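Local structure of 4-phosphoerythronate dehydrogenase (4PRK) at residues A[19-25]-A[308-313]; A[48-52]-A[73-77]. The protein probably catalyses the NADH-dependent reduction of pyruvate to D-lactate, as a member of the D-isomer-specific 2-hydroxyacid dehydrogenases. All blocks are in the same frame, centred on the assembly; numbering follows the deposited sequence.

Both contacts build the domain that carries the chain's first five parallel strands. Contact 1 lays residues 19-25, the end of helix 10-23 and the turn after it, against helix 301-319, so it joins elements from opposite ends of the sequence; contact 2 pairs neighbouring strands in the middle of the sheet. Most touching residues are buried in both, but contact 1 runs out to an exposed lysine, while none of those in contact 2 is exposed. Side chains do the work in contact 1, through a salt bridge and an aromatic-aliphatic contact, whereas backbone hydrogen bonds dominate contact 2. The two meet where Ser-311 and Leu-312 of helix 301-319 rest on Leu-49, with Ser-311 also touching Arg-76.

Contact 1 (A[19-25]-A[308-313]); sequences TEKKFGC and IEISLR
Glu-309, largely buried, spans a wide helix-helix gap to reach Lys-22 and Thr-19 with its two carboxylate oxygens: the axes of 19-23 and 308-313 approach to 11.7 Å and cross at -42°. Its extended chain delivers OE1 to Lys-22 NZ, a 2.8 Å salt bridge that uses the syn lone pair. The lysine chain crosses it at about a right angle, suiting this exposed position with a long arm that keeps its charge at the surface. OE2 faces Thr-19 OG1 at 3.2 Å, but that hydroxyl also has Leu-15 O as an acceptor.

Beneath the carboxylate the contact turns apolar. Phe-23 CE1 lies 3.8 Å from Glu-309 CD, the ring and carboxylate planes 72° apart. Leu-312 CD2 makes a CH-pi contact over one face of the ring, 3.6 Å from the Phe-23 centroid. Leu-312 carries CG anti to its backbone N (chi1 176°), toward helix 10-23, and CD2 then sits among three partners; besides the ring it meets Thr-19 CG2 at 3.5 Å and Cys-25 SG at 4.0 Å. Arg-313 CB comes to the ring edge, while its guanidinium turns away to Arg-323 O.

With an alanine in place of Glu-309, the Lys-22 ammonium would probably lose its carboxylate mate and the CE1 side of the Phe-23 ring its cover.

Gly-24, with positive phi, is the C-prime residue of a Schellman motif ending helix 10-23. Beyond that turn, the packing of the C-terminal helix against the first helix of a domain built on a parallel sheet of strand order 2-1-3-4-5 fits the flavodoxin-like substrate domain of this dehydrogenase family.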
loop_
_atom_site.group_PDB
_atom_site.type_symbol
_atom_site.label_atom_id
_atom_site.label_comp_id
_atom_site.label_asym_id
_atom_site.label_seq_id
_atom_site.Cartn_x
_atom_site.Cartn_y
_atom_site.Cartn_z
ATOM N N THR A 19 -14.235 -29.820 -4.367
ATOM C CA THR A 19 -13.993 -29.940 -2.938
ATOM C C THR A 19 -13.765 -31.411 -2.584
ATOM O O THR A 19 -12.873 -31.752 -1.775
ATOM C CB THR A 19 -15.144 -29.299 -2.134
ATOM O OG1 THR A 19 -15.199 -27.888 -2.432
ATOM C CG2 THR A 19 -14.917 -29.501 -0.668
ATOM N N GLU A 20 -14.549 -32.283 -3.228
ATOM C CA GLU A 20 -14.359 -33.729 -3.064
ATOM C C GLU A 20 -12.918 -34.094 -3.383
ATOM O O GLU A 20 -12.199 -34.666 -2.555
ATOM C CB GLU A 20 -15.361 -34.499 -3.900
ATOM C CG GLU A 20 -16.738 -34.450 -3.244
ATOM C CD GLU A 20 -17.882 -35.085 -4.033
ATOM O OE1 GLU A 20 -17.972 -35.014 -5.273
ATOM O OE2 GLU A 20 -18.775 -35.617 -3.371
ATOM N N LYS A 21 -12.483 -33.711 -4.568
ATOM C CA LYS A 21 -11.125 -33.997 -5.001
ATOM C C LYS A 21 -10.115 -33.396 -4.020
ATOM O O LYS A 21 -9.177 -34.083 -3.623
ATOM C CB LYS A 21 -10.852 -33.475 -6.400
ATOM C CG LYS A 21 -9.387 -33.619 -6.810
ATOM C CD LYS A 21 -9.088 -33.087 -8.208
ATOM C CE LYS A 21 -9.496 -31.628 -8.328
ATOM N NZ LYS A 21 -8.902 -30.963 -9.516
ATOM N N LYS A 22 -10.316 -32.137 -3.617
ATOM C CA LYS A 22 -9.397 -31.494 -2.689
ATOM C C LYS A 22 -9.373 -32.149 -1.302
ATOM O O LYS A 22 -8.306 -32.318 -0.725
ATOM C CB LYS A 22 -9.717 -30.021 -2.551
ATOM C CG LYS A 22 -8.930 -29.277 -1.481
ATOM C CD LYS A 22 -9.392 -27.818 -1.511
ATOM C CE LYS A 22 -8.690 -26.959 -0.482
ATOM N NZ LYS A 22 -8.738 -25.546 -0.917
ATOM N N PHE A 23 -10.516 -32.524 -0.752
ATOM C CA PHE A 23 -10.464 -33.197 0.536
ATOM C C PHE A 23 -10.387 -34.706 0.457
ATOM O O PHE A 23 -10.198 -35.371 1.475
ATOM C CB PHE A 23 -11.629 -32.770 1.404
ATOM C CG PHE A 23 -11.424 -31.402 2.039
ATOM C CD1 PHE A 23 -11.500 -30.249 1.264
ATOM C CD2 PHE A 23 -11.124 -31.287 3.406
ATOM C CE1 PHE A 23 -11.305 -29.007 1.829
ATOM C CE2 PHE A 23 -10.940 -30.043 3.983
ATOM C CZ PHE A 23 -11.035 -28.900 3.196
ATOM N N GLY A 24 -10.506 -35.256 -0.745
ATOM C CA GLY A 24 -10.573 -36.698 -0.885
ATOM C C GLY A 24 -11.663 -37.245 0.016
ATOM O O GLY A 24 -11.422 -38.172 0.787
ATOM N N CYS A 25 -12.836 -36.624 -0.033
ATOM C CA CYS A 25 -13.994 -37.132 0.672
ATOM C C CYS A 25 -15.170 -37.008 -0.268
ATOM O O CYS A 25 -15.054 -36.369 -1.334
ATOM C CB CYS A 25 -14.250 -36.313 1.944
ATOM S SG CYS A 25 -14.898 -34.670 1.605
ATOM N N ILE A 308 -17.967 -23.733 2.893
ATOM C CA ILE A 308 -17.931 -25.185 2.759
ATOM C C ILE A 308 -16.647 -25.748 3.352
ATOM O O ILE A 308 -16.692 -26.624 4.237
ATOM C CB ILE A 308 -18.065 -25.564 1.281
ATOM C CG1 ILE A 308 -19.524 -25.399 0.854
ATOM C CG2 ILE A 308 -17.609 -26.987 1.041
ATOM C CD1 ILE A 308 -19.706 -25.327 -0.642
ATOM N N GLU A 309 -15.492 -25.247 2.910
ATOM C CA GLU A 309 -14.257 -25.924 3.253
ATOM C C GLU A 309 -13.804 -25.750 4.714
ATOM O O GLU A 309 -13.149 -26.668 5.279
ATOM C CB GLU A 309 -13.132 -25.593 2.265
ATOM C CG GLU A 309 -13.489 -26.081 0.879
ATOM C CD GLU A 309 -12.356 -25.951 -0.111
ATOM O OE1 GLU A 309 -11.245 -25.480 0.262
ATOM O OE2 GLU A 309 -12.605 -26.360 -1.276
ATOM N N ILE A 310 -14.153 -24.613 5.335
ATOM C CA ILE A 310 -13.823 -24.427 6.742
ATOM C C ILE A 310 -14.690 -25.305 7.677
ATOM O O ILE A 310 -14.149 -25.958 8.576
ATOM C CB ILE A 310 -13.864 -22.942 7.176
ATOM C CG1 ILE A 310 -12.711 -22.175 6.454
ATOM C CG2 ILE A 310 -13.712 -22.838 8.695
ATOM C CD1 ILE A 310 -12.686 -20.666 6.668
ATOM N N SER A 311 -16.001 -25.333 7.469
ATOM C CA SER A 311 -16.851 -26.250 8.211
ATOM C C SER A 311 -16.456 -27.750 7.973
ATOM O O SER A 311 -16.189 -28.515 8.925
ATOM C CB SER A 311 -18.305 -25.973 7.843
ATOM O OG SER A 311 -18.571 -26.155 6.462
ATOM N N LEU A 312 -16.354 -28.126 6.699
ATOM C CA LEU A 312 -15.970 -29.489 6.292
ATOM C C LEU A 312 -14.722 -29.949 7.078
ATOM O O LEU A 312 -14.713 -31.041 7.634
ATOM C CB LEU A 312 -15.675 -29.524 4.743
ATOM C CG LEU A 312 -15.160 -30.847 4.115
ATOM C CD1 LEU A 312 -16.207 -31.938 4.344
ATOM C CD2 LEU A 312 -14.788 -30.783 2.626
ATOM N N ARG A 313 -13.691 -29.093 7.086
ATOM C CA ARG A 313 -12.420 -29.336 7.741
ATOM C C ARG A 313 -12.578 -29.529 9.259
ATOM O O ARG A 313 -12.070 -30.506 9.796
ATOM C CB ARG A 313 -11.405 -28.215 7.430
ATOM C CG ARG A 313 -9.954 -28.660 7.545
ATOM C CD ARG A 313 -9.142 -27.822 8.536
ATOM N NE ARG A 313 -9.666 -27.968 9.901
ATOM C CZ ARG A 313 -9.068 -28.578 10.931
ATOM N NH1 ARG A 313 -7.862 -29.105 10.819
ATOM N NH2 ARG A 313 -9.693 -28.634 12.101
#

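Contact 2 (A[48-52]-A[73-77]); sequences VLLKP and IGLRI
A beta-alpha-beta crossover, strand 47-50, helix 60-67, strand 72-75, brings residues 48-50 and 73-75 side by side as parallel neighbours inside the sheet. Leu-49 pairs with Gly-74 and Leu-50 with Leu-75. Gly-74 lies between two bonds to alternate residues of its partner: its N donates to Val-48 O at 3.1 Å and its O accepts from Leu-50 N at 2.7 Å. The third bond, Arg-76 N to Leu-50 O at 2.9 Å, carries the pairing just past the strand end.

Glycine suits position 74 because Leu-49 CD2, 4.1 Å from Gly-74 CA, takes the place a beta carbon would need. Leu-49 also meets Ser-311 and Leu-312 of helix 301-319, so this face of the sheet is covered by that helix. Leu-50 points to the other face, where its CD1 presses on Ile-73 CG2 at 3.2 Å, tighter than usual for carbons; branched aliphatic chains fill such a face without polar demands. Farther on, Pro-52 CD rests on Ile-77 CD1.

Arg-76 reaches across the end of strand 47-50. Its bend at chi3 (-57°) lays the guanidinium beneath Lys-51, whose CB stands over one face, 3.3 Å from NH1. The polar end is held from outside: NE by a salt bridge to Glu-12, NH2 by Phe-6 O, NH1 weakly by Ser-7 O.

Lys-51 NZ remains 5.3 Å from Arg-76 NH1. The lysine thus offers the buried cation aliphatic cover rather than a partner, and Glu-12 probably offsets the charge of Arg-76.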
loop_
_atom_site.group_PDB
_atom_site.type_symbol
_atom_site.label_atom_id
_atom_site.label_comp_id
_atom_site.label_asym_id
_atom_site.label_seq_id
_atom_site.Cartn_x
_atom_site.Cartn_y
_atom_site.Cartn_z
ATOM N N VAL A 48 -21.887 -33.868 9.454
ATOM C CA VAL A 48 -22.904 -33.061 8.796
ATOM C C VAL A 48 -22.498 -31.584 8.657
ATOM O O VAL A 48 -21.779 -31.032 9.503
ATOM C CB VAL A 48 -24.262 -33.250 9.513
ATOM C CG1 VAL A 48 -25.260 -32.163 9.142
ATOM C CG2 VAL A 48 -24.830 -34.623 9.176
ATOM N N LEU A 49 -22.924 -30.970 7.544
ATOM C CA LEU A 49 -22.709 -29.535 7.281
ATOM C C LEU A 49 -24.093 -28.883 7.103
ATOM O O LEU A 49 -24.861 -29.250 6.186
ATOM C CB LEU A 49 -21.791 -29.323 6.053
ATOM C CG LEU A 49 -20.298 -29.722 6.180
ATOM C CD1 LEU A 49 -19.475 -29.272 4.959
ATOM C CD2 LEU A 49 -19.666 -29.178 7.461
ATOM N N LEU A 50 -24.402 -27.921 7.986
ATOM C CA LEU A 50 -25.749 -27.347 8.075
ATOM C C LEU A 50 -25.811 -25.904 7.615
ATOM O O LEU A 50 -24.845 -25.140 7.771
ATOM C CB LEU A 50 -26.250 -27.419 9.521
ATOM C CG LEU A 50 -26.520 -28.821 10.114
ATOM C CD1 LEU A 50 -27.459 -28.738 11.329
ATOM C CD2 LEU A 50 -27.117 -29.750 9.054
ATOM N N LYS A 51 -26.909 -25.565 6.962
ATOM C CA LYS A 51 -27.260 -24.202 6.639
ATOM C C LYS A 51 -28.713 -24.065 6.996
ATOM O O LYS A 51 -29.573 -24.129 6.121
ATOM C CB LYS A 51 -27.030 -23.895 5.166
ATOM C CG LYS A 51 -27.302 -22.449 4.784
ATOM C CD LYS A 51 -26.976 -22.186 3.323
ATOM C CE LYS A 51 -27.742 -20.992 2.783
ATOM N NZ LYS A 51 -27.056 -20.365 1.623
ATOM N N PRO A 52 -28.984 -23.884 8.364
ATOM C CA PRO A 52 -30.408 -24.028 8.684
ATOM C C PRO A 52 -31.235 -22.798 8.359
ATOM O O PRO A 52 -30.944 -21.715 8.820
ATOM C CB PRO A 52 -30.431 -24.290 10.201
ATOM C CG PRO A 52 -29.033 -24.247 10.689
ATOM C CD PRO A 52 -28.278 -23.488 9.675
ATOM N N ILE A 73 -22.066 -30.787 14.797
ATOM C CA ILE A 73 -22.856 -30.039 13.792
ATOM C C ILE A 73 -22.010 -28.874 13.191
ATOM O O ILE A 73 -21.673 -27.866 13.882
ATOM C CB ILE A 73 -24.182 -29.507 14.382
ATOM C CG1 ILE A 73 -25.074 -30.667 14.830
ATOM C CG2 ILE A 73 -24.954 -28.672 13.363
ATOM C CD1 ILE A 73 -26.182 -30.223 15.771
ATOM N N GLY A 74 -21.669 -29.034 11.911
ATOM C CA GLY A 74 -20.867 -28.043 11.183
ATOM C C GLY A 74 -21.772 -27.017 10.511
ATOM O O GLY A 74 -22.248 -27.220 9.384
ATOM N N LEU A 75 -22.061 -25.949 11.232
ATOM C CA LEU A 75 -22.635 -24.747 10.644
ATOM C C LEU A 75 -21.709 -24.248 9.567
ATOM O O LEU A 75 -20.499 -24.102 9.824
ATOM C CB LEU A 75 -22.732 -23.619 11.678
ATOM C CG LEU A 75 -23.961 -23.548 12.546
ATOM C CD1 LEU A 75 -24.871 -24.758 12.468
ATOM C CD2 LEU A 75 -23.484 -23.313 13.965
ATOM N N ARG A 76 -22.260 -23.977 8.381
ATOM C CA ARG A 76 -21.453 -23.379 7.280
ATOM C C ARG A 76 -21.487 -21.858 7.366
ATOM O O ARG A 76 -20.729 -21.152 6.659
ATOM C CB ARG A 76 -21.957 -23.824 5.900
ATOM C CG ARG A 76 -21.846 -25.336 5.666
ATOM C CD ARG A 76 -21.876 -25.660 4.178
ATOM N NE ARG A 76 -23.058 -25.181 3.425
ATOM C CZ ARG A 76 -24.274 -25.721 3.488
ATOM N NH1 ARG A 76 -25.263 -25.248 2.732
ATOM N NH2 ARG A 76 -24.517 -26.745 4.320
ATOM N N ILE A 77 -22.387 -21.383 8.229
ATOM C CA ILE A 77 -22.619 -19.973 8.453
ATOM C C ILE A 77 -22.095 -19.537 9.817
ATOM O O ILE A 77 -21.548 -20.338 10.600
ATOM C CB ILE A 77 -24.101 -19.638 8.327
ATOM C CG1 ILE A 77 -24.902 -20.320 9.418
ATOM C CG2 ILE A 77 -24.585 -20.061 6.955
ATOM C CD1 ILE A 77 -26.386 -20.062 9.264
#